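Probable transcriptional regulator (Pseudomonas aeruginosa, PDB 2FBI) probably binds DNA as a dimeric winged helix-turn-helix regulator of the MarR family and so controls transcription. Local coordinates at residues Asn30-Thr35 with Phe104-Gly109; Val80-Ala85 with Arg90-Asn95; Gln116-Arg121 with Glu125-Leu130. One frame throughout, in Å; residues are numbered along the deposited sequence.

Contact 1 of 3, residues Asn30-Thr35 with Phe104-Gly109; sequences NQHGLT and FVSMSG
Met107 lays its thioether against the imidazole of His32. It takes part in both close contacts, with His32 and with Leu34, and His32 has a nearly equal share of the buried surface. Met107 CG lies over a face of the ring, 3.7 Å from the ring centroid, as a CH-pi contact. The sulfur follows over the same ring. Met107 SD sits 3.9 Å from the centroid of His32, 27° off the ring normal, a Met-aromatic contact displaced toward the rim. The closest pair is Met107 CG with His32 ND1, at 3.3 Å. The Met107 side chain bends at chi2 (-130°) and again at chi3 (45°). These bends place SD over the ring face, toward its rim, and bring Met107 CE to 4.0 Å from His32 CD2. Leu34 closes the packed side. Its CD2 touches Met107 SD at 3.4 Å, and the two side chains run past each other in opposite directions. Met107 is buried.

The other side is looser. The carbonyl of Ser106 approaches the imidazole obliquely, with Ser106 O 4.1 Å from His32 CE1, and Ser106 itself is exposed. No hydrogen bond joins the two segments. The polar end of His32 is instead held from just beyond them, where NE2 hydrogen-bonds Asp110 OD2. This bond and the thioether over the face would together limit rotation of the ring.

The backbone turns sharply between the two residues that grip Met107. Gly33, with positive phi, ends helix 26-32 in a Schellman motif. Thr35 then takes the N-cap position of helix 36-48. The contact therefore fastens the link between these two helices to the long helix 98-122. Helix 36-48 packs alongside, with Trp39 touching Met107 and Ile42 touching Leu34.

Contact 2 of 3, residues Val80-Ala85 with Arg90-Asn95; sequences VRRWKA and RRVYVN
Strands 80-85 and 91-95 pair antiparallel, with hydrogen-bonded pairs Arg81-Asn95 and Trp83-Tyr93 and non-hydrogen-bonded pairs Arg82-Val94 and Lys84-Val92. Their axes approach to 4.7 Å at 149°. Toward the turn a longer hydrogen bond, Ala85 N to Arg91 O at 3.3 Å, continues the pairing.

Trp83, Tyr93 and Asn95 share one face. Trp83 CG sits between the backbone N and the carbonyl carbon (chi1 39°), which swings the indole over the neighbouring strand. Tyr93 CB then lies over the six-membered ring, 3.5 Å from its centroid, as a CH-pi contact. The Tyr93 ring is nearly parallel to the indole but slid aside, so the two barely overlap. Ala85 CB meets Tyr93 CE1 at 4.0 Å. The indole N-H points to Asn95, where NE1 donates to OD1 at 2.6 Å, close to the indole plane. The ring and amide planes stand 56° apart.

On the other face Arg82 CG lies beside Val94 CG2, 4.0 Å away. Arg82 goes on to a salt bridge with Glu75, and Lys84 NZ hydrogen-bonds Gln89. Leu71 of helix 64-76 covers Arg82 and Val94.

This hairpin is the wing of the winged helix-turn-helix fold. Its indole-amide bond adds a side-chain tie to the backbone pairing, while exposed Arg81, Arg90 and Arg91 would suit a wing that meets DNA, as in MarR relatives.

Contact 3 of 3, residues Gln116-Arg121 with Glu125-Leu130; sequences QRIQER and EKLAQL
Leu127 packs across onto Gln119 and, more loosely, onto Ile118. These contacts are apolar. Leu127 CD1 meets the aliphatic part of Gln119, with CG of Gln119 4.1 Å away. The two side chains cross at about a right angle. Gln119 CG makes the approach, and from there the glutamine chain runs on extended (chi2 -174°). Ile118 comes to Leu127 from the preceding position on the helix. Its CG2 stands 4.5 Å from Leu127 CG, a looser touch. Leu127 thus reaches toward two consecutive residues of the facing helix. Within these segments the backbones come nearest here, with the CA atoms of Gln119 and Leu127 6.5 Å apart. The buried area is small, 108 Å² over both sides. Ile118 is itself buried, while Gln119 and Leu127 remain partly exposed.

These are the facing turns of the corner between helices 98-122 and 124-138, in which the first helix ends and the second starts after a very short connection. In MarR-family proteins the terminal helices form the dimerization region, and the neighbours here agree with that. Ile118 also packs on Phe24 and Phe25 of its own chain and on Ile140 of the second subunit, and Leu130 meets Leu130 of the second subunit.

Hydrogen bonding stays within each helix. Both segments keep regular bonds from each backbone N to the O four residues earlier, and none crosses between them.

Lys126 and Arg121 reach the second subunit by polar bonds: Lys126 NZ makes a salt bridge with Glu136 of that subunit, and Arg121 NE donates to the backbone O of its Ile140.

Contacts 1 and 3 both use helix 98-122, and the centres of the two contacts lie about 21 Å apart. Strand 91-96 of contact 2 leads directly into that helix. Contacts 1 and 3 are partly buried and lack hydrogen bonds across their segments. In contact 1 a thioether meets an imidazole; in contact 3 aliphatic groups meet. Contact 2 is a surface contact, held by backbone pairing and a side-chain hydrogen bond. It is nested along the chain within the loop that contact 1 closes. Contacts 2 and 3 lie on opposite sides of the chain's centre, about 36 Å between centres, which separates the wing from the region shared with the second subunit.

Contact 1 of 3, residues Asn30-Thr35 with Phe104-Gly109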
loop_
_atom_site.group_PDB
_atom_site.type_symbol
_atom_site.label_atom_id
_atom_site.label_comp_id
_atom_site.label_asym_id
_atom_site.label_seq_id
_atom_site.Cartn_x
_atom_site.Cartn_y
_atom_site.Cartn_z
ATOM N N ASN A 30 2.513 -14.113 10.432
ATOM C CA ASN A 30 2.712 -14.100 11.916
ATOM C C ASN A 30 3.244 -15.497 12.289
ATOM O O ASN A 30 4.463 -15.678 12.525
ATOM C CB ASN A 30 1.394 -13.772 12.690
ATOM C CG ASN A 30 0.964 -12.286 12.581
ATOM O OD1 ASN A 30 1.715 -11.452 12.070
ATOM N ND2 ASN A 30 -0.245 -11.962 13.049
ATOM N N GLN A 31 2.376 -16.517 12.174
ATOM C CA GLN A 31 2.762 -17.946 12.465
ATOM C C GLN A 31 4.067 -18.444 11.889
ATOM O O GLN A 31 4.652 -19.365 12.430
ATOM C CB GLN A 31 1.633 -18.966 12.142
ATOM C CG GLN A 31 0.533 -19.031 13.203
ATOM C CD GLN A 31 -0.889 -19.173 12.612
ATOM O OE1 GLN A 31 -1.098 -19.795 11.545
ATOM N NE2 GLN A 31 -1.873 -18.594 13.311
ATOM N N HIS A 32 4.555 -17.860 10.806
ATOM C CA HIS A 32 5.799 -18.413 10.194
ATOM C C HIS A 32 6.993 -17.492 10.511
ATOM O O HIS A 32 8.125 -17.708 10.068
ATOM C CB HIS A 32 5.663 -18.557 8.684
ATOM C CG HIS A 32 5.029 -19.840 8.229
ATOM N ND1 HIS A 32 5.736 -20.819 7.562
ATOM C CD2 HIS A 32 3.751 -20.286 8.304
ATOM C CE1 HIS A 32 4.926 -21.817 7.254
ATOM N NE2 HIS A 32 3.715 -21.519 7.690
ATOM N N GLY A 33 6.726 -16.470 11.304
ATOM C CA GLY A 33 7.752 -15.480 11.577
ATOM C C GLY A 33 8.323 -14.823 10.323
ATOM O O GLY A 33 9.559 -14.891 10.084
ATOM N N LEU A 34 7.408 -14.248 9.511
ATOM C CA LEU A 34 7.782 -13.223 8.550
ATOM C C LEU A 34 6.909 -12.008 8.430
ATOM O O LEU A 34 5.682 -12.043 8.679
ATOM C CB LEU A 34 8.255 -13.734 7.188
ATOM C CG LEU A 34 8.099 -14.902 6.258
ATOM C CD1 LEU A 34 9.546 -15.350 5.949
ATOM C CD2 LEU A 34 7.301 -16.035 6.805
ATOM N N THR A 35 7.589 -10.916 8.053
ATOM C CA THR A 35 6.937 -9.679 7.769
ATOM C C THR A 35 6.437 -9.776 6.352
ATOM O O THR A 35 6.990 -10.485 5.549
ATOM C CB THR A 35 7.910 -8.450 7.932
ATOM O OG1 THR A 35 8.959 -8.494 6.935
ATOM C CG2 THR A 35 8.585 -8.474 9.311
ATOM N N PHE A 104 9.725 -20.590 0.794
ATOM C CA PHE A 104 8.584 -20.277 -0.066
ATOM C C PHE A 104 7.640 -21.523 -0.193
ATOM O O PHE A 104 6.430 -21.438 0.034
ATOM C CB PHE A 104 8.984 -19.801 -1.472
ATOM C CG PHE A 104 7.786 -19.645 -2.373
ATOM C CD1 PHE A 104 7.075 -18.421 -2.413
ATOM C CD2 PHE A 104 7.311 -20.732 -3.125
ATOM C CE1 PHE A 104 5.909 -18.288 -3.227
ATOM C CE2 PHE A 104 6.152 -20.623 -3.951
ATOM C CZ PHE A 104 5.442 -19.395 -3.997
ATOM N N VAL A 105 8.219 -22.677 -0.535
ATOM C CA VAL A 105 7.401 -23.919 -0.710
ATOM C C VAL A 105 6.536 -24.250 0.527
ATOM O O VAL A 105 5.336 -24.435 0.414
ATOM C CB VAL A 105 8.279 -25.136 -1.133
ATOM C CG1 VAL A 105 7.459 -26.453 -1.087
ATOM C CG2 VAL A 105 8.876 -24.926 -2.511
ATOM N N SER A 106 7.132 -24.299 1.714
ATOM C CA SER A 106 6.321 -24.653 2.873
ATOM C C SER A 106 5.236 -23.642 3.258
ATOM O O SER A 106 4.249 -24.020 3.856
ATOM C CB SER A 106 7.184 -25.024 4.070
ATOM O OG SER A 106 7.760 -23.893 4.628
ATOM N N MET A 107 5.395 -22.373 2.905
ATOM C CA MET A 107 4.370 -21.393 3.180
ATOM C C MET A 107 3.231 -21.441 2.184
ATOM O O MET A 107 2.136 -21.037 2.492
ATOM C CB MET A 107 4.980 -19.998 3.178
ATOM C CG MET A 107 5.708 -19.664 4.486
ATOM S SD MET A 107 5.136 -18.090 5.085
ATOM C CE MET A 107 3.370 -18.254 4.877
ATOM N N SER A 108 3.504 -21.977 0.997
ATOM C CA SER A 108 2.580 -21.892 -0.140
ATOM C C SER A 108 1.276 -22.640 0.051
ATOM O O SER A 108 0.262 -22.182 -0.439
ATOM C CB SER A 108 3.266 -22.315 -1.465
ATOM O OG SER A 108 3.487 -23.724 -1.473
ATOM N N GLY A 109 1.284 -23.757 0.783
ATOM C CA GLY A 109 0.034 -24.476 1.085
ATOM C C GLY A 109 -0.895 -23.638 1.949
ATOM O O GLY A 109 -2.081 -23.432 1.613
#

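Contact 2 of 3, residues Val80-Ala85 with Arg90-Asn95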
loop_
_atom_site.group_PDB
_atom_site.type_symbol
_atom_site.label_atom_id
_atom_site.label_comp_id
_atom_site.label_asym_id
_atom_site.label_seq_id
_atom_site.Cartn_x
_atom_site.Cartn_y
_atom_site.Cartn_z
ATOM N N VAL A 80 18.122 -15.115 1.335
ATOM C CA VAL A 80 18.639 -14.601 0.075
ATOM C C VAL A 80 20.188 -14.544 0.072
ATOM O O VAL A 80 20.804 -14.539 1.123
ATOM C CB VAL A 80 18.033 -13.183 -0.206
ATOM C CG1 VAL A 80 16.498 -13.217 -0.136
ATOM C CG2 VAL A 80 18.652 -12.112 0.780
ATOM N N ARG A 81 20.768 -14.511 -1.121
ATOM C CA ARG A 81 22.183 -14.269 -1.406
ATOM C C ARG A 81 22.309 -12.951 -2.230
ATOM O O ARG A 81 21.487 -12.685 -3.094
ATOM C CB ARG A 81 22.720 -15.420 -2.264
ATOM C CG ARG A 81 24.237 -15.365 -2.604
ATOM C CD ARG A 81 24.589 -16.452 -3.655
ATOM N NE ARG A 81 24.166 -17.720 -3.111
ATOM C CZ ARG A 81 24.761 -18.328 -2.083
ATOM N NH1 ARG A 81 25.864 -17.790 -1.557
ATOM N NH2 ARG A 81 24.275 -19.489 -1.590
ATOM N N ARG A 82 23.354 -12.158 -1.974
ATOM C CA ARG A 82 23.629 -10.907 -2.709
ATOM C C ARG A 82 24.978 -11.031 -3.336
ATOM O O ARG A 82 25.888 -11.540 -2.700
ATOM C CB ARG A 82 23.599 -9.691 -1.782
ATOM C CG ARG A 82 22.196 -9.255 -1.457
ATOM C CD ARG A 82 22.116 -7.938 -0.658
ATOM N NE ARG A 82 22.839 -7.944 0.606
ATOM C CZ ARG A 82 22.846 -6.926 1.482
ATOM N NH1 ARG A 82 22.157 -5.800 1.241
ATOM N NH2 ARG A 82 23.524 -7.046 2.630
ATOM N N TRP A 83 25.099 -10.610 -4.584
ATOM C CA TRP A 83 26.348 -10.690 -5.307
ATOM C C TRP A 83 26.484 -9.542 -6.279
ATOM O O TRP A 83 25.486 -9.086 -6.852
ATOM C CB TRP A 83 26.464 -12.012 -6.103
ATOM C CG TRP A 83 25.172 -12.500 -6.761
ATOM C CD1 TRP A 83 24.105 -13.127 -6.126
ATOM C CD2 TRP A 83 24.826 -12.442 -8.149
ATOM N NE1 TRP A 83 23.143 -13.445 -7.053
ATOM C CE2 TRP A 83 23.566 -13.044 -8.294
ATOM C CE3 TRP A 83 25.457 -11.929 -9.291
ATOM C CZ2 TRP A 83 22.926 -13.122 -9.516
ATOM C CZ3 TRP A 83 24.813 -12.029 -10.512
ATOM C CH2 TRP A 83 23.574 -12.612 -10.614
ATOM N N LYS A 84 27.721 -9.119 -6.503
ATOM C CA LYS A 84 27.997 -8.082 -7.502
ATOM C C LYS A 84 28.023 -8.683 -8.900
ATOM O O LYS A 84 28.606 -9.754 -9.094
ATOM C CB LYS A 84 29.288 -7.306 -7.155
ATOM C CG LYS A 84 29.053 -6.327 -6.003
ATOM C CD LYS A 84 30.109 -6.351 -4.905
ATOM C CE LYS A 84 31.035 -5.160 -4.964
ATOM N NZ LYS A 84 32.375 -5.544 -5.525
ATOM N N ALA A 85 27.361 -8.030 -9.851
ATOM C CA ALA A 85 27.386 -8.472 -11.227
ATOM C C ALA A 85 28.830 -8.495 -11.767
ATOM O O ALA A 85 29.526 -7.461 -11.735
ATOM C CB ALA A 85 26.526 -7.616 -12.087
ATOM N N ARG A 90 29.150 -2.440 -9.512
ATOM C CA ARG A 90 28.346 -1.471 -8.771
ATOM C C ARG A 90 26.831 -1.765 -8.825
ATOM O O ARG A 90 26.017 -1.031 -8.264
ATOM C CB ARG A 90 28.725 -0.041 -9.182
ATOM C CG ARG A 90 30.220 0.305 -8.803
ATOM C CD ARG A 90 30.707 1.683 -9.378
ATOM N NE ARG A 90 32.174 1.722 -9.514
ATOM C CZ ARG A 90 32.843 1.888 -10.662
ATOM N NH1 ARG A 90 32.218 2.099 -11.813
ATOM N NH2 ARG A 90 34.169 1.875 -10.654
ATOM N N ARG A 91 26.491 -2.824 -9.547
ATOM C CA ARG A 91 25.183 -3.454 -9.470
ATOM C C ARG A 91 25.216 -4.605 -8.477
ATOM O O ARG A 91 26.204 -5.365 -8.371
ATOM C CB ARG A 91 24.749 -3.971 -10.832
ATOM C CG ARG A 91 23.769 -3.060 -11.533
ATOM C CD ARG A 91 24.464 -1.935 -12.240
ATOM N NE ARG A 91 23.570 -0.801 -12.459
ATOM C CZ ARG A 91 23.854 0.459 -12.146
ATOM N NH1 ARG A 91 22.956 1.391 -12.404
ATOM N NH2 ARG A 91 25.029 0.787 -11.597
ATOM N N VAL A 92 24.132 -4.728 -7.736
ATOM C CA VAL A 92 24.004 -5.813 -6.810
ATOM C C VAL A 92 22.717 -6.566 -7.136
ATOM O O VAL A 92 21.617 -6.001 -7.096
ATOM C CB VAL A 92 23.995 -5.313 -5.378
ATOM C CG1 VAL A 92 23.721 -6.484 -4.418
ATOM C CG2 VAL A 92 25.299 -4.559 -5.068
ATOM N N TYR A 93 22.908 -7.833 -7.493
ATOM C CA TYR A 93 21.833 -8.810 -7.685
ATOM C C TYR A 93 21.474 -9.638 -6.469
ATOM O O TYR A 93 22.299 -9.983 -5.611
ATOM C CB TYR A 93 22.171 -9.755 -8.842
ATOM C CG TYR A 93 21.950 -9.063 -10.132
ATOM C CD1 TYR A 93 22.762 -7.974 -10.507
ATOM C CD2 TYR A 93 20.924 -9.449 -10.966
ATOM C CE1 TYR A 93 22.542 -7.319 -11.698
ATOM C CE2 TYR A 93 20.720 -8.814 -12.166
ATOM C CZ TYR A 93 21.519 -7.755 -12.515
ATOM O OH TYR A 93 21.262 -7.104 -13.687
ATOM N N VAL A 94 20.206 -9.973 -6.416
ATOM C CA VAL A 94 19.694 -10.705 -5.286
ATOM C C VAL A 94 18.977 -11.979 -5.800
ATOM O O VAL A 94 18.268 -11.952 -6.796
ATOM C CB VAL A 94 18.712 -9.852 -4.406
ATOM C CG1 VAL A 94 18.429 -10.557 -3.142
ATOM C CG2 VAL A 94 19.266 -8.432 -4.073
ATOM N N ASN A 95 19.151 -13.076 -5.076
ATOM C CA ASN A 95 18.332 -14.277 -5.340
ATOM C C ASN A 95 17.980 -15.099 -4.088
ATOM O O ASN A 95 18.604 -14.978 -3.020
ATOM C CB ASN A 95 18.960 -15.136 -6.465
ATOM C CG ASN A 95 20.263 -15.764 -6.058
ATOM O OD1 ASN A 95 21.332 -15.206 -6.279
ATOM N ND2 ASN A 95 20.188 -16.966 -5.470
#

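Contact 3 of 3, residues Gln116-Arg121 with Glu125-Leu130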
loop_
_atom_site.group_PDB
_atom_site.type_symbol
_atom_site.label_atom_id
_atom_site.label_comp_id
_atom_site.label_asym_id
_atom_site.label_seq_id
_atom_site.Cartn_x
_atom_site.Cartn_y
_atom_site.Cartn_z
ATOM N N GLN A 116 -8.157 -19.489 -1.128
ATOM C CA GLN A 116 -9.454 -20.197 -1.175
ATOM C C GLN A 116 -10.522 -19.540 -0.281
ATOM O O GLN A 116 -11.662 -19.375 -0.699
ATOM C CB GLN A 116 -9.278 -21.695 -0.861
ATOM C CG GLN A 116 -8.561 -22.425 -2.016
ATOM C CD GLN A 116 -7.916 -23.798 -1.647
ATOM O OE1 GLN A 116 -7.631 -24.110 -0.462
ATOM N NE2 GLN A 116 -7.665 -24.611 -2.688
ATOM N N ARG A 117 -10.133 -19.112 0.919
ATOM C CA ARG A 117 -11.042 -18.356 1.800
ATOM C C ARG A 117 -11.470 -17.040 1.178
ATOM O O ARG A 117 -12.641 -16.645 1.290
ATOM C CB ARG A 117 -10.395 -18.128 3.155
ATOM C CG ARG A 117 -10.145 -19.408 3.948
ATOM C CD ARG A 117 -9.556 -19.124 5.358
ATOM N NE ARG A 117 -9.488 -20.383 6.140
ATOM C CZ ARG A 117 -8.392 -21.131 6.384
ATOM N NH1 ARG A 117 -7.178 -20.786 5.926
ATOM N NH2 ARG A 117 -8.501 -22.249 7.106
ATOM N N ILE A 118 -10.529 -16.348 0.501
ATOM C CA ILE A 118 -10.850 -15.075 -0.161
ATOM C C ILE A 118 -11.799 -15.301 -1.340
ATOM O O ILE A 118 -12.774 -14.565 -1.541
ATOM C CB ILE A 118 -9.557 -14.294 -0.604
ATOM C CG1 ILE A 118 -8.806 -13.771 0.650
ATOM C CG2 ILE A 118 -9.912 -13.186 -1.620
ATOM C CD1 ILE A 118 -7.472 -13.011 0.412
ATOM N N GLN A 119 -11.523 -16.349 -2.103
ATOM C CA GLN A 119 -12.292 -16.665 -3.307
ATOM C C GLN A 119 -13.751 -16.985 -2.916
ATOM O O GLN A 119 -14.682 -16.440 -3.504
ATOM C CB GLN A 119 -11.636 -17.852 -3.977
ATOM C CG GLN A 119 -11.766 -17.902 -5.477
ATOM C CD GLN A 119 -11.210 -19.210 -5.991
ATOM O OE1 GLN A 119 -9.998 -19.485 -5.845
ATOM N NE2 GLN A 119 -12.096 -20.066 -6.532
ATOM N N GLU A 120 -13.932 -17.813 -1.888
ATOM C CA GLU A 120 -15.277 -18.156 -1.376
ATOM C C GLU A 120 -16.052 -16.948 -0.874
ATOM O O GLU A 120 -17.198 -16.759 -1.220
ATOM C CB GLU A 120 -15.167 -19.208 -0.267
ATOM C CG GLU A 120 -14.594 -20.515 -0.766
ATOM C CD GLU A 120 -14.143 -21.445 0.346
ATOM O OE1 GLU A 120 -14.305 -21.082 1.542
ATOM O OE2 GLU A 120 -13.620 -22.557 0.023
ATOM N N ARG A 121 -15.392 -16.106 -0.092
ATOM C CA ARG A 121 -16.023 -14.985 0.547
ATOM C C ARG A 121 -16.168 -13.808 -0.391
ATOM O O ARG A 121 -17.069 -12.999 -0.211
ATOM C CB ARG A 121 -15.203 -14.629 1.771
ATOM C CG ARG A 121 -15.754 -13.584 2.692
ATOM C CD ARG A 121 -14.887 -13.585 3.956
ATOM N NE ARG A 121 -15.167 -12.417 4.796
ATOM C CZ ARG A 121 -16.163 -12.344 5.673
ATOM N NH1 ARG A 121 -16.978 -13.373 5.817
ATOM N NH2 ARG A 121 -16.338 -11.237 6.379
ATOM N N GLU A 125 -15.126 -15.358 -9.707
ATOM C CA GLU A 125 -15.169 -14.580 -10.921
ATOM C C GLU A 125 -14.891 -13.102 -10.586
ATOM O O GLU A 125 -14.146 -12.433 -11.302
ATOM C CB GLU A 125 -16.543 -14.813 -11.584
ATOM C CG GLU A 125 -17.201 -13.645 -12.326
ATOM C CD GLU A 125 -16.838 -13.559 -13.832
ATOM O OE1 GLU A 125 -15.632 -13.664 -14.202
ATOM O OE2 GLU A 125 -17.781 -13.353 -14.646
ATOM N N LYS A 126 -15.465 -12.607 -9.487
ATOM C CA LYS A 126 -15.113 -11.272 -8.973
ATOM C C LYS A 126 -13.606 -11.076 -8.657
ATOM O O LYS A 126 -13.052 -9.980 -8.869
ATOM C CB LYS A 126 -15.981 -10.895 -7.772
ATOM C CG LYS A 126 -17.348 -10.330 -8.160
ATOM C CD LYS A 126 -18.180 -9.901 -6.941
ATOM C CE LYS A 126 -19.676 -10.004 -7.238
ATOM N NZ LYS A 126 -20.589 -9.230 -6.295
ATOM N N LEU A 127 -12.961 -12.129 -8.162
ATOM C CA LEU A 127 -11.535 -12.123 -7.914
ATOM C C LEU A 127 -10.752 -11.993 -9.242
ATOM O O LEU A 127 -9.769 -11.251 -9.330
ATOM C CB LEU A 127 -11.132 -13.400 -7.197
ATOM C CG LEU A 127 -10.102 -13.372 -6.072
ATOM C CD1 LEU A 127 -9.352 -14.690 -6.037
ATOM C CD2 LEU A 127 -9.127 -12.229 -6.188
ATOM N N ALA A 128 -11.216 -12.723 -10.263
ATOM C CA ALA A 128 -10.631 -12.715 -11.600
ATOM C C ALA A 128 -10.850 -11.379 -12.309
ATOM O O ALA A 128 -9.916 -10.872 -12.906
ATOM C CB ALA A 128 -11.177 -13.884 -12.433
ATOM N N GLN A 129 -12.043 -10.788 -12.224
ATOM C CA GLN A 129 -12.213 -9.427 -12.753
ATOM C C GLN A 129 -11.376 -8.376 -12.052
ATOM O O GLN A 129 -10.918 -7.431 -12.680
ATOM C CB GLN A 129 -13.658 -8.939 -12.734
ATOM C CG GLN A 129 -14.631 -9.756 -13.515
ATOM C CD GLN A 129 -16.016 -9.658 -12.913
ATOM O OE1 GLN A 129 -16.492 -10.620 -12.295
ATOM N NE2 GLN A 129 -16.645 -8.478 -13.023
ATOM N N LEU A 130 -11.226 -8.498 -10.737
ATOM C CA LEU A 130 -10.473 -7.516 -10.014
ATOM C C LEU A 130 -8.992 -7.524 -10.480
ATOM O O LEU A 130 -8.427 -6.464 -10.752
ATOM C CB LEU A 130 -10.564 -7.748 -8.480
ATOM C CG LEU A 130 -9.642 -6.814 -7.693
ATOM C CD1 LEU A 130 -10.057 -5.342 -7.975
ATOM C CD2 LEU A 130 -9.626 -7.148 -6.195
#